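Local coordinates for protein 2-hydroxyisobutyryl-CoA mutase large subunit (Aquincola tertiaricarbonis, PDB 4R3U) that forms, with its small cobalamin-binding partner, the B12-dependent mutase that interconverts 2-hydroxyisobutyryl-CoA and (S)-3-hydroxybutyryl-CoA, at residues Thr83-Arg92 and Ala410-Gly418; Thr361-Leu370 and Thr399-Val409. All coordinates share one frame; numbering follows the deposited sequence.

Interaction 1 of 2, residues Thr83-Arg92 and Ala410-Gly418; sequences TRGPYPTMYR and ADVIDPLGG. With 3HC (3-hydroxybutanoyl-coenzyme A), chain E.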
loop_
_atom_site.group_PDB
_atom_site.type_symbol
_atom_site.label_atom_id
_atom_site.label_comp_id
_atom_site.label_asym_id
_atom_site.label_seq_id
_atom_site.Cartn_x
_atom_site.Cartn_y
_atom_site.Cartn_z
ATOM N N THR A 83 -4.293 7.783 -24.029
ATOM C CA THR A 83 -4.256 8.300 -22.650
ATOM C C THR A 83 -4.620 7.185 -21.629
ATOM O O THR A 83 -3.940 7.025 -20.605
ATOM C CB THR A 83 -5.236 9.472 -22.578
ATOM O OG1 THR A 83 -4.997 10.333 -23.702
ATOM C CG2 THR A 83 -5.208 10.229 -21.220
ATOM N N ARG A 84 -5.664 6.389 -21.949
ATOM C CA ARG A 84 -6.211 5.309 -21.114
ATOM C C ARG A 84 -5.462 3.955 -21.160
ATOM O O ARG A 84 -5.800 3.047 -20.409
ATOM C CB ARG A 84 -7.707 5.142 -21.410
ATOM C CG ARG A 84 -8.414 6.496 -21.528
ATOM C CD ARG A 84 -9.899 6.395 -21.375
ATOM N NE ARG A 84 -10.243 6.057 -20.007
ATOM C CZ ARG A 84 -11.392 5.517 -19.645
ATOM N NH1 ARG A 84 -12.324 5.256 -20.553
ATOM N NH2 ARG A 84 -11.621 5.222 -18.369
ATOM N N GLY A 85 -4.437 3.840 -21.998
ATOM C CA GLY A 85 -3.649 2.623 -22.080
ATOM C C GLY A 85 -3.279 2.266 -23.502
ATOM O O GLY A 85 -4.031 2.578 -24.436
ATOM N N PRO A 86 -2.104 1.617 -23.701
ATOM C CA PRO A 86 -1.687 1.264 -25.078
ATOM C C PRO A 86 -2.453 0.079 -25.700
ATOM O O PRO A 86 -2.446 -0.075 -26.928
ATOM C CB PRO A 86 -0.197 0.951 -24.915
ATOM C CG PRO A 86 -0.091 0.400 -23.529
ATOM C CD PRO A 86 -1.099 1.188 -22.702
ATOM N N TYR A 87 -3.097 -0.761 -24.858
ATOM C CA TYR A 87 -3.854 -1.934 -25.294
ATOM C C TYR A 87 -5.351 -1.789 -24.949
ATOM O O TYR A 87 -5.690 -1.175 -23.936
ATOM C CB TYR A 87 -3.258 -3.239 -24.701
ATOM C CG TYR A 87 -1.746 -3.362 -24.753
ATOM C CD1 TYR A 87 -1.044 -3.123 -25.932
ATOM C CD2 TYR A 87 -1.024 -3.784 -23.639
ATOM C CE1 TYR A 87 0.350 -3.213 -25.975
ATOM C CE2 TYR A 87 0.367 -3.924 -23.683
ATOM C CZ TYR A 87 1.047 -3.641 -24.856
ATOM O OH TYR A 87 2.411 -3.779 -24.898
ATOM N N PRO A 88 -6.278 -2.312 -25.781
ATOM C CA PRO A 88 -7.710 -2.126 -25.470
ATOM C C PRO A 88 -8.255 -3.026 -24.366
ATOM O O PRO A 88 -9.382 -2.823 -23.944
ATOM C CB PRO A 88 -8.384 -2.454 -26.802
ATOM C CG PRO A 88 -7.485 -3.467 -27.415
ATOM C CD PRO A 88 -6.096 -3.031 -27.058
ATOM N N THR A 89 -7.488 -4.037 -23.946
ATOM C CA THR A 89 -7.888 -5.073 -22.989
ATOM C C THR A 89 -7.088 -5.048 -21.702
ATOM O O THR A 89 -7.560 -5.559 -20.665
ATOM C CB THR A 89 -7.890 -6.434 -23.695
ATOM O OG1 THR A 89 -8.209 -7.466 -22.803
ATOM C CG2 THR A 89 -6.624 -6.703 -24.440
ATOM N N MET A 90 -5.885 -4.428 -21.765
ATOM C CA MET A 90 -4.942 -4.273 -20.670
ATOM C C MET A 90 -4.842 -5.492 -19.755
ATOM O O MET A 90 -4.680 -6.610 -20.257
ATOM C CB MET A 90 -5.169 -2.964 -19.917
ATOM C CG MET A 90 -4.916 -1.719 -20.753
ATOM S SD MET A 90 -3.186 -1.409 -21.173
ATOM C CE MET A 90 -2.504 -1.101 -19.593
ATOM N N TYR A 91 -4.979 -5.297 -18.444
ATOM C CA TYR A 91 -4.853 -6.346 -17.420
ATOM C C TYR A 91 -5.989 -7.368 -17.321
ATOM O O TYR A 91 -5.855 -8.330 -16.572
ATOM C CB TYR A 91 -4.510 -5.758 -16.037
ATOM C CG TYR A 91 -3.512 -4.624 -16.053
ATOM C CD1 TYR A 91 -2.328 -4.714 -16.791
ATOM C CD2 TYR A 91 -3.742 -3.457 -15.322
ATOM C CE1 TYR A 91 -1.403 -3.674 -16.792
ATOM C CE2 TYR A 91 -2.831 -2.405 -15.327
ATOM C CZ TYR A 91 -1.654 -2.525 -16.046
ATOM O OH TYR A 91 -0.731 -1.511 -15.998
ATOM N N ARG A 92 -7.080 -7.193 -18.068
ATOM C CA ARG A 92 -8.173 -8.179 -18.047
ATOM C C ARG A 92 -7.761 -9.379 -18.927
ATOM O O ARG A 92 -8.347 -10.469 -18.840
ATOM C CB ARG A 92 -9.481 -7.580 -18.598
ATOM C CG ARG A 92 -9.959 -6.333 -17.892
ATOM C CD ARG A 92 -11.012 -5.645 -18.723
ATOM N NE ARG A 92 -12.279 -5.907 -18.077
ATOM C CZ ARG A 92 -13.281 -6.571 -18.609
ATOM N NH1 ARG A 92 -13.196 -7.034 -19.845
ATOM N NH2 ARG A 92 -14.388 -6.766 -17.916
ATOM N N ALA A 410 -7.199 -4.526 -11.516
ATOM C CA ALA A 410 -6.794 -5.071 -12.799
ATOM C C ALA A 410 -7.982 -5.352 -13.708
ATOM O O ALA A 410 -7.777 -5.609 -14.888
ATOM C CB ALA A 410 -5.994 -6.346 -12.576
ATOM N N ASP A 411 -9.218 -5.303 -13.177
ATOM C CA ASP A 411 -10.419 -5.687 -13.941
ATOM C C ASP A 411 -11.153 -4.587 -14.709
ATOM O O ASP A 411 -11.998 -4.913 -15.532
ATOM C CB ASP A 411 -11.367 -6.538 -13.080
ATOM C CG ASP A 411 -10.709 -7.712 -12.361
ATOM O OD1 ASP A 411 -9.572 -8.060 -12.717
ATOM O OD2 ASP A 411 -11.367 -8.322 -11.472
ATOM N N VAL A 412 -10.858 -3.302 -14.431
ATOM C CA VAL A 412 -11.464 -2.165 -15.122
ATOM C C VAL A 412 -10.310 -1.357 -15.679
ATOM O O VAL A 412 -9.385 -1.042 -14.927
ATOM C CB VAL A 412 -12.439 -1.330 -14.228
ATOM C CG1 VAL A 412 -12.910 -0.058 -14.931
ATOM C CG2 VAL A 412 -13.641 -2.166 -13.808
ATOM N N ILE A 413 -10.325 -1.077 -17.000
ATOM C CA ILE A 413 -9.244 -0.333 -17.663
ATOM C C ILE A 413 -9.349 1.168 -17.393
ATOM O O ILE A 413 -10.441 1.750 -17.519
ATOM C CB ILE A 413 -9.076 -0.673 -19.177
ATOM C CG1 ILE A 413 -8.954 -2.187 -19.385
ATOM C CG2 ILE A 413 -7.839 0.039 -19.771
ATOM C CD1 ILE A 413 -9.314 -2.626 -20.672
ATOM N N ASP A 414 -8.188 1.791 -17.053
ATOM C CA ASP A 414 -8.036 3.217 -16.721
ATOM C C ASP A 414 -9.173 3.637 -15.759
ATOM O O ASP A 414 -10.058 4.428 -16.133
ATOM C CB ASP A 414 -7.970 4.088 -17.998
ATOM C CG ASP A 414 -7.491 5.494 -17.721
ATOM O OD1 ASP A 414 -6.383 5.649 -17.173
ATOM O OD2 ASP A 414 -8.241 6.434 -18.004
ATOM N N PRO A 415 -9.215 3.020 -14.541
ATOM C CA PRO A 415 -10.326 3.299 -13.603
ATOM C C PRO A 415 -10.413 4.751 -13.166
ATOM O O PRO A 415 -11.500 5.218 -12.844
ATOM C CB PRO A 415 -10.045 2.350 -12.440
ATOM C CG PRO A 415 -8.598 2.045 -12.529
ATOM C CD PRO A 415 -8.271 2.038 -13.957
ATOM N N LEU A 416 -9.269 5.474 -13.212
ATOM C CA LEU A 416 -9.196 6.885 -12.853
ATOM C C LEU A 416 -9.658 7.801 -13.987
ATOM O O LEU A 416 -9.760 9.010 -13.780
ATOM C CB LEU A 416 -7.795 7.289 -12.335
ATOM C CG LEU A 416 -7.219 6.558 -11.109
ATOM C CD1 LEU A 416 -6.088 7.360 -10.482
ATOM C CD2 LEU A 416 -8.257 6.314 -10.071
ATOM N N GLY A 417 -9.949 7.232 -15.159
ATOM C CA GLY A 417 -10.429 8.003 -16.300
ATOM C C GLY A 417 -11.685 8.758 -15.954
ATOM O O GLY A 417 -12.598 8.197 -15.347
ATOM N N GLY A 418 -11.696 10.039 -16.266
ATOM C CA GLY A 418 -12.835 10.900 -15.975
ATOM C C GLY A 418 -12.705 11.721 -14.717
ATOM O O GLY A 418 -13.385 12.742 -14.589
HETATM N N1A 3HC E . -3.688 -8.254 -24.850
HETATM C C2A 3HC E . -3.012 -9.010 -25.929
HETATM N N3A 3HC E . -1.549 -8.968 -25.804
HETATM C C4A 3HC E . -0.942 -8.307 -24.789
HETATM C C5A 3HC E . -1.643 -7.638 -23.849
HETATM C C6A 3HC E . -2.993 -7.601 -23.902
HETATM N N6A 3HC E . -3.631 -6.922 -22.949
HETATM N N7A 3HC E . -0.760 -7.112 -22.995
HETATM C C8A 3HC E . 0.461 -7.456 -23.393
HETATM N N9A 3HC E . 0.352 -8.164 -24.513
HETATM C C1B 3HC E . 1.429 -8.777 -25.349
HETATM C C2B 3HC E . 2.331 -7.743 -25.988
HETATM O O2B 3HC E . 1.808 -7.283 -27.239
HETATM C C3B 3HC E . 3.628 -8.516 -26.162
HETATM O O3B 3HC E . 3.579 -9.346 -27.348
HETATM P P3B 3HC E . 4.797 -9.460 -28.402
HETATM O O7A 3HC E . 5.901 -9.998 -27.581
HETATM O O8A 3HC E . 4.246 -10.412 -29.398
HETATM O O9A 3HC E . 4.947 -8.064 -28.870
HETATM C C4B 3HC E . 3.658 -9.433 -24.944
HETATM O O4B 3HC E . 2.276 -9.582 -24.497
HETATM C C5B 3HC E . 4.563 -8.860 -23.839
HETATM O O5B 3HC E . 3.925 -7.724 -23.215
HETATM P P1A 3HC E . 4.531 -6.213 -23.251
HETATM O O1A 3HC E . 5.405 -6.001 -24.436
HETATM O O2A 3HC E . 3.423 -5.270 -23.023
HETATM O O3A 3HC E . 5.379 -6.305 -21.848
HETATM P P2A 3HC E . 6.964 -6.613 -21.667
HETATM O O4A 3HC E . 7.250 -6.651 -20.226
HETATM O O5A 3HC E . 7.395 -7.756 -22.510
HETATM O O6A 3HC E . 7.584 -5.304 -22.303
HETATM C CBP 3HC E . 8.591 -3.101 -22.380
HETATM C CCP 3HC E . 7.522 -3.993 -21.714
HETATM C CDP 3HC E . 8.147 -2.899 -23.835
HETATM C CEP 3HC E . 8.605 -1.728 -21.699
HETATM C CAP 3HC E . 10.002 -3.779 -22.342
HETATM O OAP 3HC E . 11.027 -3.061 -23.063
HETATM C C9P 3HC E . 10.500 -4.271 -20.953
HETATM O O9P 3HC E . 10.215 -5.394 -20.533
HETATM N N8P 3HC E . 11.330 -3.445 -20.295
HETATM C C7P 3HC E . 11.921 -3.830 -19.008
HETATM C C6P 3HC E . 13.007 -2.840 -18.609
HETATM C C5P 3HC E . 13.584 -3.138 -17.222
HETATM O O5P 3HC E . 13.129 -4.018 -16.486
HETATM N N4P 3HC E . 14.620 -2.353 -16.908
HETATM C C3P 3HC E . 15.310 -2.446 -15.630
HETATM C C2P 3HC E . 15.962 -1.116 -15.365
HETATM S S1P 3HC E . 16.779 -1.077 -13.741
HETATM C C1 3HC E . 17.438 0.595 -13.860
HETATM O O1 3HC E . 17.944 1.058 -14.879
HETATM C C2 3HC E . 17.258 1.492 -12.622
HETATM C C3 3HC E . 18.275 1.178 -11.522
HETATM O O3 3HC E . 18.164 -0.192 -11.153
HETATM C C4 3HC E . 19.708 1.499 -11.975
HETATM O O HOH W 1 -13.054 3.114 -16.781
HETATM O O HOH W 2 -6.549 -3.212 -16.927
#
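R84 holds D414 through NE and NH2, one on the carboxylate and one on the backbone oxygen. NE gives a nearly straight salt-bridge bond to D414 OD2 (2.9 Å, 174°). The carboxylate oxygen lies in the guanidinium plane and is met on its anti side, while the two planes stand 76° apart. NH2 turns to the backbone and bonds D414 O at 2.8 Å, from a position tilted off the carbonyl plane. A bend at chi3 (69°) brings the guanidinium round to both atoms. D414 O also accepts from G417 N, closing the type I turn D414-G417. D414 OD2 has a second charged partner in R314. A leucine in place of R84 would probably take away the NE salt bridge, leaving D414 OD2 with the R314 bridge, and strip D414 O of its NH2 donor.

Both segments are loops of the TIM-barrel mutase domain. Segment 83-92 carries Y87, P88, T89 and M90 of the CoA-thioester binding site. Y87 OH lies 2.6 Å from 3HC O2A, and T89 CG2 touches the adenine. M90 O lies 2.9 Å from 3HC N6A.

Behind this site I413 points at the binding loop. Its CG2 meets M90 CG at 3.5 Å, and its CD1 lies against P88 O and T89 O. Y91 meets A410 CB to CB at 3.8 Å. R92 passes I413 at about a right angle, and its NE hydrogen-bonds D411 O at 2.7 Å, from above the carbonyl plane. R92 NH1 makes a salt bridge to E44 of the second subunit.

Interaction 2 of 2, residues Thr361-Leu370 and Thr399-Val409; sequences TSLQALSAVL and TQQIIAEESGV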
loop_
_atom_site.group_PDB
_atom_site.type_symbol
_atom_site.label_atom_id
_atom_site.label_comp_id
_atom_site.label_asym_id
_atom_site.label_seq_id
_atom_site.Cartn_x
_atom_site.Cartn_y
_atom_site.Cartn_z
ATOM N N THR A 361 6.245 1.511 -1.200
ATOM C CA THR A 361 6.335 0.708 -2.431
ATOM C C THR A 361 4.979 0.153 -2.842
ATOM O O THR A 361 4.768 -0.048 -4.029
ATOM C CB THR A 361 7.477 -0.321 -2.301
ATOM O OG1 THR A 361 8.699 0.402 -2.191
ATOM C CG2 THR A 361 7.563 -1.305 -3.471
ATOM N N SER A 362 4.056 -0.085 -1.883
ATOM C CA SER A 362 2.693 -0.572 -2.200
ATOM C C SER A 362 1.942 0.505 -2.988
ATOM O O SER A 362 1.430 0.229 -4.071
ATOM C CB SER A 362 1.916 -0.906 -0.928
ATOM O OG SER A 362 2.447 -2.089 -0.365
ATOM N N LEU A 363 1.945 1.757 -2.456
ATOM C CA LEU A 363 1.277 2.899 -3.057
ATOM C C LEU A 363 1.846 3.210 -4.451
ATOM O O LEU A 363 1.072 3.431 -5.393
ATOM C CB LEU A 363 1.353 4.120 -2.107
ATOM C CG LEU A 363 0.853 3.874 -0.679
ATOM C CD1 LEU A 363 1.023 5.084 0.178
ATOM C CD2 LEU A 363 -0.590 3.383 -0.647
ATOM N N GLN A 364 3.194 3.181 -4.568
ATOM C CA GLN A 364 3.929 3.429 -5.802
ATOM C C GLN A 364 3.656 2.343 -6.861
ATOM O O GLN A 364 3.461 2.674 -8.023
ATOM C CB GLN A 364 5.416 3.604 -5.514
ATOM C CG GLN A 364 5.725 4.903 -4.788
ATOM C CD GLN A 364 7.082 4.887 -4.135
ATOM O OE1 GLN A 364 7.997 4.179 -4.578
ATOM N NE2 GLN A 364 7.250 5.680 -3.064
ATOM N N ALA A 365 3.554 1.057 -6.445
ATOM C CA ALA A 365 3.190 -0.030 -7.315
ATOM C C ALA A 365 1.764 0.213 -7.838
ATOM O O ALA A 365 1.527 0.068 -9.037
ATOM C CB ALA A 365 3.262 -1.337 -6.565
ATOM N N LEU A 366 0.829 0.617 -6.963
ATOM C CA LEU A 366 -0.555 0.908 -7.331
ATOM C C LEU A 366 -0.662 2.045 -8.359
ATOM O O LEU A 366 -1.424 1.911 -9.315
ATOM C CB LEU A 366 -1.447 1.156 -6.096
ATOM C CG LEU A 366 -2.966 1.371 -6.385
ATOM C CD1 LEU A 366 -3.589 0.149 -7.135
ATOM C CD2 LEU A 366 -3.714 1.711 -5.130
ATOM N N SER A 367 0.110 3.136 -8.179
ATOM C CA SER A 367 0.195 4.270 -9.114
ATOM C C SER A 367 0.641 3.762 -10.509
ATOM O O SER A 367 0.107 4.204 -11.517
ATOM C CB SER A 367 1.208 5.300 -8.613
ATOM O OG SER A 367 0.645 6.316 -7.804
ATOM N N ALA A 368 1.592 2.826 -10.559
ATOM C CA ALA A 368 2.086 2.252 -11.818
ATOM C C ALA A 368 0.999 1.458 -12.567
ATOM O O ALA A 368 0.881 1.572 -13.793
ATOM C CB ALA A 368 3.296 1.366 -11.548
ATOM N N VAL A 369 0.195 0.688 -11.805
ATOM C CA VAL A 369 -0.905 -0.160 -12.288
ATOM C C VAL A 369 -2.059 0.728 -12.791
ATOM O O VAL A 369 -2.606 0.485 -13.868
ATOM C CB VAL A 369 -1.336 -1.146 -11.161
ATOM C CG1 VAL A 369 -2.602 -1.916 -11.530
ATOM C CG2 VAL A 369 -0.208 -2.111 -10.833
ATOM N N LEU A 370 -2.406 1.775 -12.016
ATOM C CA LEU A 370 -3.455 2.732 -12.353
ATOM C C LEU A 370 -2.979 3.594 -13.531
ATOM O O LEU A 370 -3.804 4.066 -14.326
ATOM C CB LEU A 370 -3.823 3.599 -11.122
ATOM C CG LEU A 370 -4.419 2.898 -9.891
ATOM C CD1 LEU A 370 -4.960 3.911 -8.927
ATOM C CD2 LEU A 370 -5.530 1.875 -10.250
ATOM N N THR A 399 3.693 -7.948 -3.133
ATOM C CA THR A 399 3.094 -6.621 -3.253
ATOM C C THR A 399 2.343 -6.525 -4.586
ATOM O O THR A 399 1.154 -6.168 -4.608
ATOM C CB THR A 399 4.186 -5.520 -3.119
ATOM O OG1 THR A 399 4.889 -5.699 -1.878
ATOM C CG2 THR A 399 3.620 -4.108 -3.198
ATOM N N GLN A 400 3.028 -6.885 -5.686
ATOM C CA GLN A 400 2.485 -6.847 -7.040
ATOM C C GLN A 400 1.301 -7.814 -7.175
ATOM O O GLN A 400 0.251 -7.442 -7.692
ATOM C CB GLN A 400 3.606 -7.149 -8.068
ATOM C CG GLN A 400 4.588 -5.992 -8.254
ATOM C CD GLN A 400 5.488 -6.160 -9.468
ATOM O OE1 GLN A 400 5.029 -6.191 -10.620
ATOM N NE2 GLN A 400 6.802 -6.221 -9.250
ATOM N N GLN A 401 1.493 -9.056 -6.702
ATOM C CA GLN A 401 0.518 -10.167 -6.717
ATOM C C GLN A 401 -0.750 -9.857 -5.924
ATOM O O GLN A 401 -1.797 -10.285 -6.347
ATOM C CB GLN A 401 1.173 -11.459 -6.240
ATOM C CG GLN A 401 2.319 -11.895 -7.173
ATOM C CD GLN A 401 3.351 -12.760 -6.485
ATOM O OE1 GLN A 401 3.368 -12.930 -5.252
ATOM N NE2 GLN A 401 4.250 -13.314 -7.267
ATOM N N ILE A 402 -0.663 -9.076 -4.817
ATOM C CA ILE A 402 -1.809 -8.626 -4.032
ATOM C C ILE A 402 -2.618 -7.590 -4.825
ATOM O O ILE A 402 -3.853 -7.659 -4.846
ATOM C CB ILE A 402 -1.369 -8.151 -2.599
ATOM C CG1 ILE A 402 -1.254 -9.387 -1.656
ATOM C CG2 ILE A 402 -2.337 -7.106 -1.985
ATOM C CD1 ILE A 402 -0.336 -9.264 -0.576
ATOM N N ILE A 403 -1.925 -6.620 -5.469
ATOM C CA ILE A 403 -2.541 -5.588 -6.294
ATOM C C ILE A 403 -3.238 -6.247 -7.475
ATOM O O ILE A 403 -4.384 -5.917 -7.783
ATOM C CB ILE A 403 -1.509 -4.499 -6.705
ATOM C CG1 ILE A 403 -1.045 -3.696 -5.494
ATOM C CG2 ILE A 403 -2.067 -3.544 -7.791
ATOM C CD1 ILE A 403 0.147 -2.873 -5.754
ATOM N N ALA A 404 -2.561 -7.202 -8.122
ATOM C CA ALA A 404 -3.085 -7.906 -9.296
ATOM C C ALA A 404 -4.238 -8.807 -8.984
ATOM O O ALA A 404 -5.208 -8.828 -9.746
ATOM C CB ALA A 404 -1.981 -8.713 -9.958
ATOM N N GLU A 405 -4.133 -9.595 -7.898
ATOM C CA GLU A 405 -5.139 -10.609 -7.609
ATOM C C GLU A 405 -6.163 -10.283 -6.529
ATOM O O GLU A 405 -7.262 -10.823 -6.589
ATOM C CB GLU A 405 -4.472 -11.969 -7.340
ATOM C CG GLU A 405 -3.466 -12.382 -8.403
ATOM C CD GLU A 405 -3.069 -13.843 -8.409
ATOM O OE1 GLU A 405 -3.960 -14.714 -8.282
ATOM O OE2 GLU A 405 -1.859 -14.117 -8.572
ATOM N N GLU A 406 -5.833 -9.448 -5.553
ATOM C CA GLU A 406 -6.764 -9.209 -4.455
ATOM C C GLU A 406 -7.508 -7.883 -4.443
ATOM O O GLU A 406 -8.586 -7.800 -3.841
ATOM C CB GLU A 406 -6.059 -9.425 -3.105
ATOM C CG GLU A 406 -5.524 -10.827 -2.891
ATOM C CD GLU A 406 -5.173 -11.080 -1.443
ATOM O OE1 GLU A 406 -5.281 -10.144 -0.622
ATOM O OE2 GLU A 406 -4.718 -12.198 -1.138
ATOM N N SER A 407 -6.906 -6.836 -5.038
ATOM C CA SER A 407 -7.437 -5.473 -5.044
ATOM C C SER A 407 -8.580 -5.195 -6.053
ATOM O O SER A 407 -9.330 -4.241 -5.861
ATOM C CB SER A 407 -6.301 -4.474 -5.230
ATOM O OG SER A 407 -5.882 -4.455 -6.586
ATOM N N GLY A 408 -8.639 -5.959 -7.139
ATOM C CA GLY A 408 -9.613 -5.808 -8.224
ATOM C C GLY A 408 -9.276 -4.729 -9.246
ATOM O O GLY A 408 -9.947 -4.655 -10.272
ATOM N N VAL A 409 -8.216 -3.898 -9.010
ATOM C CA VAL A 409 -7.813 -2.787 -9.890
ATOM C C VAL A 409 -7.450 -3.203 -11.313
ATOM O O VAL A 409 -7.368 -2.337 -12.203
ATOM C CB VAL A 409 -6.743 -1.854 -9.291
ATOM C CG1 VAL A 409 -7.150 -1.340 -7.907
ATOM C CG2 VAL A 409 -5.374 -2.519 -9.285
#
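I403 is a knob in a hole formed by S362, A365, L366 and V369, so two helices of the TIM-barrel mutase domain pack here knob into hole. The axes of 361-370 and 399-405 come within 10.0 Å and cross at -48°.

The contact is largely apolar. I403 reaches in with both branches. CG1 is anti to the carbonyl carbon (chi1 -67°), which sends CD1 to A365 CB at 3.6 Å and close to S362 O. CG2 turns to the other side of the hole and meets V369 CG2 at 3.8 Å and L366 CD1 at 4.0 Å. V369 and I403 run alongside each other, pointing opposite ways. Beyond the helix end V409 continues the apolar seam. Its CG2 touches V369 CG1 at 3.6 Å, with the two side chains at about a right angle. L366 CD1 bridges the two partners, since it also rests on the methyls of V409. L370 CD2 lies against V409 CB.

At the other end the methyl of T399 meets S362: CG2 lies against S362 OG and CA. Both hydroxyls are bonded within their own helices, S362 OG to V358 O and T399 OG1 to M395 O.

The chain leaves helical geometry at G408, with positive phi, and V409 N makes a weak bond of 3.4 Å to S407 OG.

In the fold
From the N terminus, the chain first lays down 83-92, the loop before strand 97-102. It then runs through the parallel strands and helices of the barrel to helix 357-370. Interaction 2 closes a short loop, 28 residues long, that holds strand 375-377 and joins helices 357-370 and 390-405. Directly after V409 the chain enters 410-418, and interaction 1 closes a loop of 317 residues. Interaction 2 is therefore nested inside interaction 1. The two also touch: Y91 packs on V369 O, A410 on A404 O, and P415 and L416 on L370. Together they tie the CoA-binding loop to this helix pair, and both border the second subunit.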